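Xylosidase (PDB 6XN2) probably hydrolyses xylo-oligosaccharides as a family 43 glycoside hydrolase, binding the xylose units of xylotriose in a central pocket. Local coordinates at residues T48-I62 with H309-H323. Numbering follows the deposited sequence.
With XYP (beta-D-xylopyranose), chain E; GOL (glycerol), chain K.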
loop_
_atom_site.group_PDB
_atom_site.type_symbol
_atom_site.label_atom_id
_atom_site.label_comp_id
_atom_site.label_asym_id
_atom_site.label_seq_id
_atom_site.Cartn_x
_atom_site.Cartn_y
_atom_site.Cartn_z
ATOM N N THR A 48 1.827 -12.097 -7.055
ATOM C CA THR A 48 1.996 -11.239 -5.886
ATOM C C THR A 48 1.608 -9.801 -6.220
ATOM O O THR A 48 1.763 -9.360 -7.358
ATOM C CB THR A 48 3.449 -11.255 -5.370
ATOM O OG1 THR A 48 4.335 -10.856 -6.427
ATOM C CG2 THR A 48 3.845 -12.647 -4.877
ATOM N N ALA A 49 1.107 -9.067 -5.232
ATOM C CA ALA A 49 0.695 -7.681 -5.450
ATOM C C ALA A 49 0.914 -6.848 -4.196
ATOM O O ALA A 49 1.269 -7.384 -3.154
ATOM C CB ALA A 49 -0.761 -7.618 -5.874
ATOM N N ASP A 50 0.706 -5.538 -4.312
ATOM C CA ASP A 50 0.707 -4.630 -3.165
ATOM C C ASP A 50 1.920 -4.794 -2.245
ATOM O O ASP A 50 1.762 -5.089 -1.058
ATOM C CB ASP A 50 -0.558 -4.844 -2.345
ATOM C CG ASP A 50 -1.803 -5.007 -3.212
ATOM O OD1 ASP A 50 -1.994 -4.225 -4.165
ATOM O OD2 ASP A 50 -2.591 -5.925 -2.928
ATOM N N PRO A 51 3.132 -4.601 -2.781
ATOM C CA PRO A 51 4.306 -4.927 -1.962
ATOM C C PRO A 51 4.568 -3.917 -0.844
ATOM O O PRO A 51 4.667 -2.722 -1.111
ATOM C CB PRO A 51 5.445 -4.917 -2.982
ATOM C CG PRO A 51 5.002 -3.922 -4.008
ATOM C CD PRO A 51 3.502 -4.039 -4.093
ATOM N N SER A 52 4.748 -4.384 0.368
ATOM C CA SER A 52 5.106 -3.525 1.465
ATOM C C SER A 52 6.489 -3.951 1.913
ATOM O O SER A 52 6.641 -4.950 2.515
ATOM C CB SER A 52 4.103 -3.652 2.587
ATOM O OG SER A 52 2.942 -2.929 2.335
ATOM N N ALA A 53 7.480 -3.136 1.597
ATOM C CA ALA A 53 8.877 -3.499 1.891
ATOM C C ALA A 53 9.359 -2.868 3.186
ATOM O O ALA A 53 9.111 -1.708 3.406
ATOM C CB ALA A 53 9.756 -3.098 0.753
ATOM N N HIS A 54 10.044 -3.672 3.987
ATOM C CA HIS A 54 10.613 -3.178 5.259
ATOM C C HIS A 54 12.002 -3.774 5.463
ATOM O O HIS A 54 12.244 -4.839 4.988
ATOM C CB HIS A 54 9.722 -3.604 6.418
ATOM C CG HIS A 54 8.409 -2.918 6.450
ATOM N ND1 HIS A 54 8.184 -1.834 7.218
ATOM C CD2 HIS A 54 7.257 -3.173 5.824
ATOM C CE1 HIS A 54 6.957 -1.441 7.057
ATOM N NE2 HIS A 54 6.378 -2.228 6.207
ATOM N N VAL A 55 12.857 -3.046 6.157
ATOM C CA VAL A 55 14.180 -3.587 6.540
ATOM C C VAL A 55 14.052 -3.978 8.005
ATOM O O VAL A 55 13.981 -3.095 8.831
ATOM C CB VAL A 55 15.325 -2.591 6.343
ATOM C CG1 VAL A 55 16.575 -3.106 7.012
ATOM C CG2 VAL A 55 15.585 -2.327 4.880
ATOM N N PHE A 56 13.953 -5.272 8.248
ATOM C CA PHE A 56 13.842 -5.822 9.609
ATOM C C PHE A 56 15.030 -6.745 9.822
ATOM O O PHE A 56 15.343 -7.517 8.963
ATOM C CB PHE A 56 12.580 -6.663 9.745
ATOM C CG PHE A 56 11.296 -5.891 9.684
ATOM C CD1 PHE A 56 11.231 -4.587 10.122
ATOM C CD2 PHE A 56 10.150 -6.467 9.193
ATOM C CE1 PHE A 56 10.047 -3.879 10.065
ATOM C CE2 PHE A 56 8.971 -5.755 9.144
ATOM C CZ PHE A 56 8.919 -4.470 9.591
ATOM N N ASP A 57 15.686 -6.575 10.953
ATOM C CA ASP A 57 16.787 -7.432 11.319
ATOM C C ASP A 57 17.871 -7.554 10.233
ATOM O O ASP A 57 18.321 -8.619 9.927
ATOM C CB ASP A 57 16.247 -8.794 11.768
ATOM C CG ASP A 57 15.261 -8.674 12.904
ATOM O OD1 ASP A 57 15.594 -7.967 13.859
ATOM O OD2 ASP A 57 14.170 -9.240 12.855
ATOM N N GLY A 58 18.252 -6.430 9.664
ATOM C CA GLY A 58 19.277 -6.407 8.659
ATOM C C GLY A 58 18.974 -6.898 7.264
ATOM O O GLY A 58 19.818 -6.825 6.410
ATOM N N ALA A 59 17.795 -7.424 7.043
ATOM C CA ALA A 59 17.396 -7.897 5.717
ATOM C C ALA A 59 16.110 -7.226 5.254
ATOM O O ALA A 59 15.353 -6.684 6.063
ATOM C CB ALA A 59 17.237 -9.413 5.718
ATOM N N LEU A 60 15.874 -7.249 3.947
ATOM C CA LEU A 60 14.674 -6.651 3.383
ATOM C C LEU A 60 13.571 -7.692 3.308
ATOM O O LEU A 60 13.709 -8.701 2.614
ATOM C CB LEU A 60 14.947 -6.073 1.996
ATOM C CG LEU A 60 13.738 -5.423 1.309
ATOM C CD1 LEU A 60 13.763 -3.922 1.508
ATOM C CD2 LEU A 60 13.704 -5.794 -0.157
ATOM N N TYR A 61 12.495 -7.450 4.053
ATOM C CA TYR A 61 11.316 -8.312 4.026
ATOM C C TYR A 61 10.199 -7.646 3.233
ATOM O O TYR A 61 9.969 -6.448 3.363
ATOM C CB TYR A 61 10.843 -8.625 5.450
ATOM C CG TYR A 61 11.762 -9.565 6.177
ATOM C CD1 TYR A 61 12.879 -9.092 6.856
ATOM C CD2 TYR A 61 11.524 -10.933 6.179
ATOM C CE1 TYR A 61 13.728 -9.962 7.519
ATOM C CE2 TYR A 61 12.371 -11.807 6.845
ATOM C CZ TYR A 61 13.468 -11.318 7.508
ATOM O OH TYR A 61 14.310 -12.199 8.161
ATOM N N ILE A 62 9.517 -8.419 2.398
ATOM C CA ILE A 62 8.401 -7.884 1.629
ATOM C C ILE A 62 7.117 -8.601 2.021
ATOM O O ILE A 62 7.082 -9.835 2.113
ATOM C CB ILE A 62 8.637 -8.027 0.117
ATOM C CG1 ILE A 62 10.020 -7.492 -0.257
ATOM C CG2 ILE A 62 7.538 -7.320 -0.662
ATOM C CD1 ILE A 62 10.429 -7.826 -1.678
ATOM N N HIS A 309 2.035 0.256 -4.121
ATOM C CA HIS A 309 3.452 0.328 -3.904
ATOM C C HIS A 309 3.935 0.570 -2.503
ATOM O O HIS A 309 3.172 0.757 -1.623
ATOM C CB HIS A 309 3.911 1.575 -4.633
ATOM C CG HIS A 309 3.673 2.828 -3.851
ATOM N ND1 HIS A 309 2.433 3.199 -3.408
ATOM C CD2 HIS A 309 4.532 3.726 -3.332
ATOM C CE1 HIS A 309 2.532 4.306 -2.710
ATOM N NE2 HIS A 309 3.795 4.642 -2.642
ATOM N N SER A 310 5.232 0.454 -2.316
ATOM C CA SER A 310 5.845 0.944 -1.098
ATOM C C SER A 310 7.183 1.579 -1.451
ATOM O O SER A 310 7.704 1.383 -2.550
ATOM C CB SER A 310 6.000 -0.171 -0.062
ATOM O OG SER A 310 6.845 -1.208 -0.514
ATOM N N ILE A 311 7.717 2.357 -0.520
ATOM C CA ILE A 311 9.008 3.005 -0.695
ATOM C C ILE A 311 9.881 2.706 0.515
ATOM O O ILE A 311 9.494 2.968 1.658
ATOM C CB ILE A 311 8.857 4.523 -0.878
ATOM C CG1 ILE A 311 8.139 4.833 -2.195
ATOM C CG2 ILE A 311 10.218 5.207 -0.800
ATOM C CD1 ILE A 311 7.677 6.268 -2.306
ATOM N N CYS A 312 11.046 2.131 0.263
ATOM C CA CYS A 312 11.855 1.636 1.395
ATOM C C CYS A 312 13.348 1.832 1.156
ATOM O O CYS A 312 13.798 1.615 0.059
ATOM C CB CYS A 312 11.596 0.145 1.524
ATOM S SG CYS A 312 12.491 -0.651 2.870
ATOM N N LEU A 313 14.058 2.236 2.193
ATOM C CA LEU A 313 15.519 2.430 2.111
ATOM C C LEU A 313 16.205 1.129 2.511
ATOM O O LEU A 313 15.896 0.614 3.561
ATOM C CB LEU A 313 15.904 3.558 3.061
ATOM C CG LEU A 313 17.391 3.860 3.174
ATOM C CD1 LEU A 313 17.964 4.233 1.830
ATOM C CD2 LEU A 313 17.621 4.968 4.172
ATOM N N PHE A 314 17.072 0.621 1.647
ATOM C CA PHE A 314 17.845 -0.590 1.903
ATOM C C PHE A 314 19.318 -0.277 1.653
ATOM O O PHE A 314 19.728 -0.102 0.507
ATOM C CB PHE A 314 17.379 -1.737 1.005
ATOM C CG PHE A 314 17.868 -3.095 1.434
ATOM C CD1 PHE A 314 18.336 -3.312 2.720
ATOM C CD2 PHE A 314 17.846 -4.159 0.548
ATOM C CE1 PHE A 314 18.777 -4.567 3.115
ATOM C CE2 PHE A 314 18.289 -5.413 0.933
ATOM C CZ PHE A 314 18.753 -5.617 2.217
ATOM N N GLN A 315 20.100 -0.168 2.704
ATOM C CA GLN A 315 21.495 0.180 2.596
ATOM C C GLN A 315 21.741 1.484 1.811
ATOM O O GLN A 315 21.329 2.544 2.212
ATOM C CB GLN A 315 22.352 -1.004 2.115
ATOM C CG GLN A 315 22.302 -2.206 3.038
ATOM C CD GLN A 315 23.253 -3.338 2.692
ATOM O OE1 GLN A 315 24.080 -3.216 1.841
ATOM N NE2 GLN A 315 23.120 -4.432 3.376
ATOM N N GLN A 316 22.424 1.397 0.689
ATOM C CA GLN A 316 22.761 2.581 -0.094
ATOM C C GLN A 316 21.703 3.067 -1.069
ATOM O O GLN A 316 21.960 3.946 -1.862
ATOM C CB GLN A 316 24.037 2.310 -0.881
ATOM C CG GLN A 316 25.234 2.083 0.026
ATOM C CD GLN A 316 26.498 1.675 -0.684
ATOM O OE1 GLN A 316 26.770 0.521 -0.866
ATOM N NE2 GLN A 316 27.281 2.638 -1.050
ATOM N N GLN A 317 20.494 2.574 -0.959
ATOM C CA GLN A 317 19.510 2.865 -2.002
ATOM C C GLN A 317 18.064 2.894 -1.511
ATOM O O GLN A 317 17.633 1.990 -0.795
ATOM C CB GLN A 317 19.639 1.829 -3.120
ATOM C CG GLN A 317 18.724 2.063 -4.299
ATOM C CD GLN A 317 19.057 3.339 -5.029
ATOM O OE1 GLN A 317 20.191 3.535 -5.467
ATOM N NE2 GLN A 317 18.074 4.225 -5.155
ATOM N N TRP A 318 17.321 3.934 -1.892
ATOM C CA TRP A 318 15.862 3.909 -1.765
ATOM C C TRP A 318 15.284 3.120 -2.923
ATOM O O TRP A 318 15.751 3.235 -4.057
ATOM C CB TRP A 318 15.252 5.312 -1.770
ATOM C CG TRP A 318 15.395 6.088 -0.516
ATOM C CD1 TRP A 318 16.350 7.019 -0.240
ATOM C CD2 TRP A 318 14.532 6.047 0.627
ATOM N NE1 TRP A 318 16.148 7.546 1.007
ATOM C CE2 TRP A 318 15.037 6.969 1.562
ATOM C CE3 TRP A 318 13.383 5.315 0.952
ATOM C CZ2 TRP A 318 14.440 7.177 2.806
ATOM C CZ3 TRP A 318 12.793 5.523 2.191
ATOM C CH2 TRP A 318 13.319 6.449 3.097
ATOM N N TYR A 319 14.228 2.394 -2.672
ATOM C CA TYR A 319 13.588 1.685 -3.729
ATOM C C TYR A 319 12.106 1.903 -3.751
ATOM O O TYR A 319 11.521 2.127 -2.750
ATOM C CB TYR A 319 13.777 0.192 -3.565
ATOM C CG TYR A 319 15.160 -0.303 -3.654
ATOM C CD1 TYR A 319 15.714 -0.640 -4.851
ATOM C CD2 TYR A 319 15.904 -0.461 -2.538
ATOM C CE1 TYR A 319 16.985 -1.113 -4.930
ATOM C CE2 TYR A 319 17.186 -0.924 -2.597
ATOM C CZ TYR A 319 17.724 -1.243 -3.798
ATOM O OH TYR A 319 18.979 -1.705 -3.834
ATOM N N LEU A 320 11.558 1.894 -4.950
ATOM C CA LEU A 320 10.124 1.825 -5.160
ATOM C C LEU A 320 9.759 0.367 -5.407
ATOM O O LEU A 320 10.307 -0.275 -6.308
ATOM C CB LEU A 320 9.687 2.691 -6.350
ATOM C CG LEU A 320 8.202 2.540 -6.709
ATOM C CD1 LEU A 320 7.362 3.171 -5.624
ATOM C CD2 LEU A 320 7.838 3.111 -8.080
ATOM N N PHE A 321 8.862 -0.167 -4.589
ATOM C CA PHE A 321 8.301 -1.486 -4.844
ATOM C C PHE A 321 6.908 -1.296 -5.403
ATOM O O PHE A 321 6.134 -0.506 -4.876
ATOM C CB PHE A 321 8.263 -2.328 -3.572
ATOM C CG PHE A 321 9.617 -2.730 -3.082
ATOM C CD1 PHE A 321 10.421 -1.825 -2.412
ATOM C CD2 PHE A 321 10.090 -4.015 -3.296
ATOM C CE1 PHE A 321 11.679 -2.195 -1.956
ATOM C CE2 PHE A 321 11.346 -4.390 -2.841
ATOM C CZ PHE A 321 12.135 -3.473 -2.174
ATOM N N TYR A 322 6.587 -1.996 -6.479
ATOM C CA TYR A 322 5.297 -1.803 -7.116
ATOM C C TYR A 322 4.876 -3.109 -7.745
ATOM O O TYR A 322 5.523 -4.137 -7.519
ATOM C CB TYR A 322 5.362 -0.671 -8.149
ATOM C CG TYR A 322 6.331 -0.903 -9.291
ATOM C CD1 TYR A 322 7.707 -0.778 -9.102
ATOM C CD2 TYR A 322 5.867 -1.220 -10.571
ATOM C CE1 TYR A 322 8.596 -0.993 -10.145
ATOM C CE2 TYR A 322 6.749 -1.434 -11.623
ATOM C CZ TYR A 322 8.112 -1.314 -11.404
ATOM O OH TYR A 322 8.993 -1.523 -12.443
ATOM N N HIS A 323 3.794 -3.093 -8.515
ATOM C CA HIS A 323 3.398 -4.295 -9.241
ATOM C C HIS A 323 2.793 -3.972 -10.604
ATOM O O HIS A 323 2.419 -2.830 -10.883
ATOM C CB HIS A 323 2.421 -5.146 -8.404
ATOM C CG HIS A 323 1.048 -4.554 -8.249
ATOM N ND1 HIS A 323 0.491 -4.280 -7.016
ATOM C CD2 HIS A 323 0.111 -4.214 -9.166
ATOM C CE1 HIS A 323 -0.723 -3.784 -7.185
ATOM N NE2 HIS A 323 -0.973 -3.724 -8.481
HETATM O O1 XYP E . -8.233 -2.371 -5.027
HETATM C C1 XYP E . -7.047 -3.109 -4.841
HETATM C C2 XYP E . -6.644 -3.002 -3.385
HETATM C C3 XYP E . -5.657 -4.050 -2.981
HETATM C C4 XYP E . -6.113 -5.414 -3.453
HETATM C C5 XYP E . -6.351 -5.371 -4.934
HETATM O O2 XYP E . -6.059 -1.746 -3.070
HETATM O O3 XYP E . -5.681 -3.958 -1.588
HETATM O O4 XYP E . -5.120 -6.358 -3.213
HETATM O O5 XYP E . -7.333 -4.424 -5.245
HETATM C C1 GOL K . 12.334 0.133 6.483
HETATM O O1 GOL K . 13.582 0.632 5.987
HETATM C C2 GOL K . 12.068 0.509 7.924
HETATM O O2 GOL K . 11.568 1.830 8.075
HETATM C C3 GOL K . 11.234 -0.479 8.679
HETATM O O3 GOL K . 9.928 -0.012 8.956
HETATM O O HOH W 1 2.401 -1.463 0.125
#
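P51 lies against the backbone of F321 and Y322, its CG 3.5 Å from Y322 N. The contact joins two beta hairpins of neighbouring blades in the five-bladed beta-propeller of family 43. One runs through strands 51-56 and 59-62 with a type I' turn, the other through strands 310-314 and 317-323 with a type II' turn. No backbone-to-backbone hydrogen bond joins the two hairpins; side chains make the join. Just before the first hairpin, T48 pairs with R335 beside the last blade.

F321 has its ring between the sheets. A53 CB sits over one face, a CH-pi contact 3.6 Å from the ring centroid. L60 CD2 and I62 CD1 reach the far end of the ring, around CZ and CE2. Nearer the turns, F314 takes L60 CB over one face. V55 CG2 meets F314 CD1, the two side chains crossing at about a right angle.

S310 OG links the backbones. It donates to P51 O at 2.7 Å, from above the carbonyl plane, and accepts A53 N. With chi1 at 62°, OG sits between its own backbone N and carbonyl carbon, facing strand 51-56. A water also bridges P51 O, S52 OG and H309 O.

At the pocket end, H323 NE2 bonds T306. D50 N donates to H323 ND1 at 3.0 Å, nearly straight at 171°. D50 OD2 accepts O4 of the xylose at 2.6 Å.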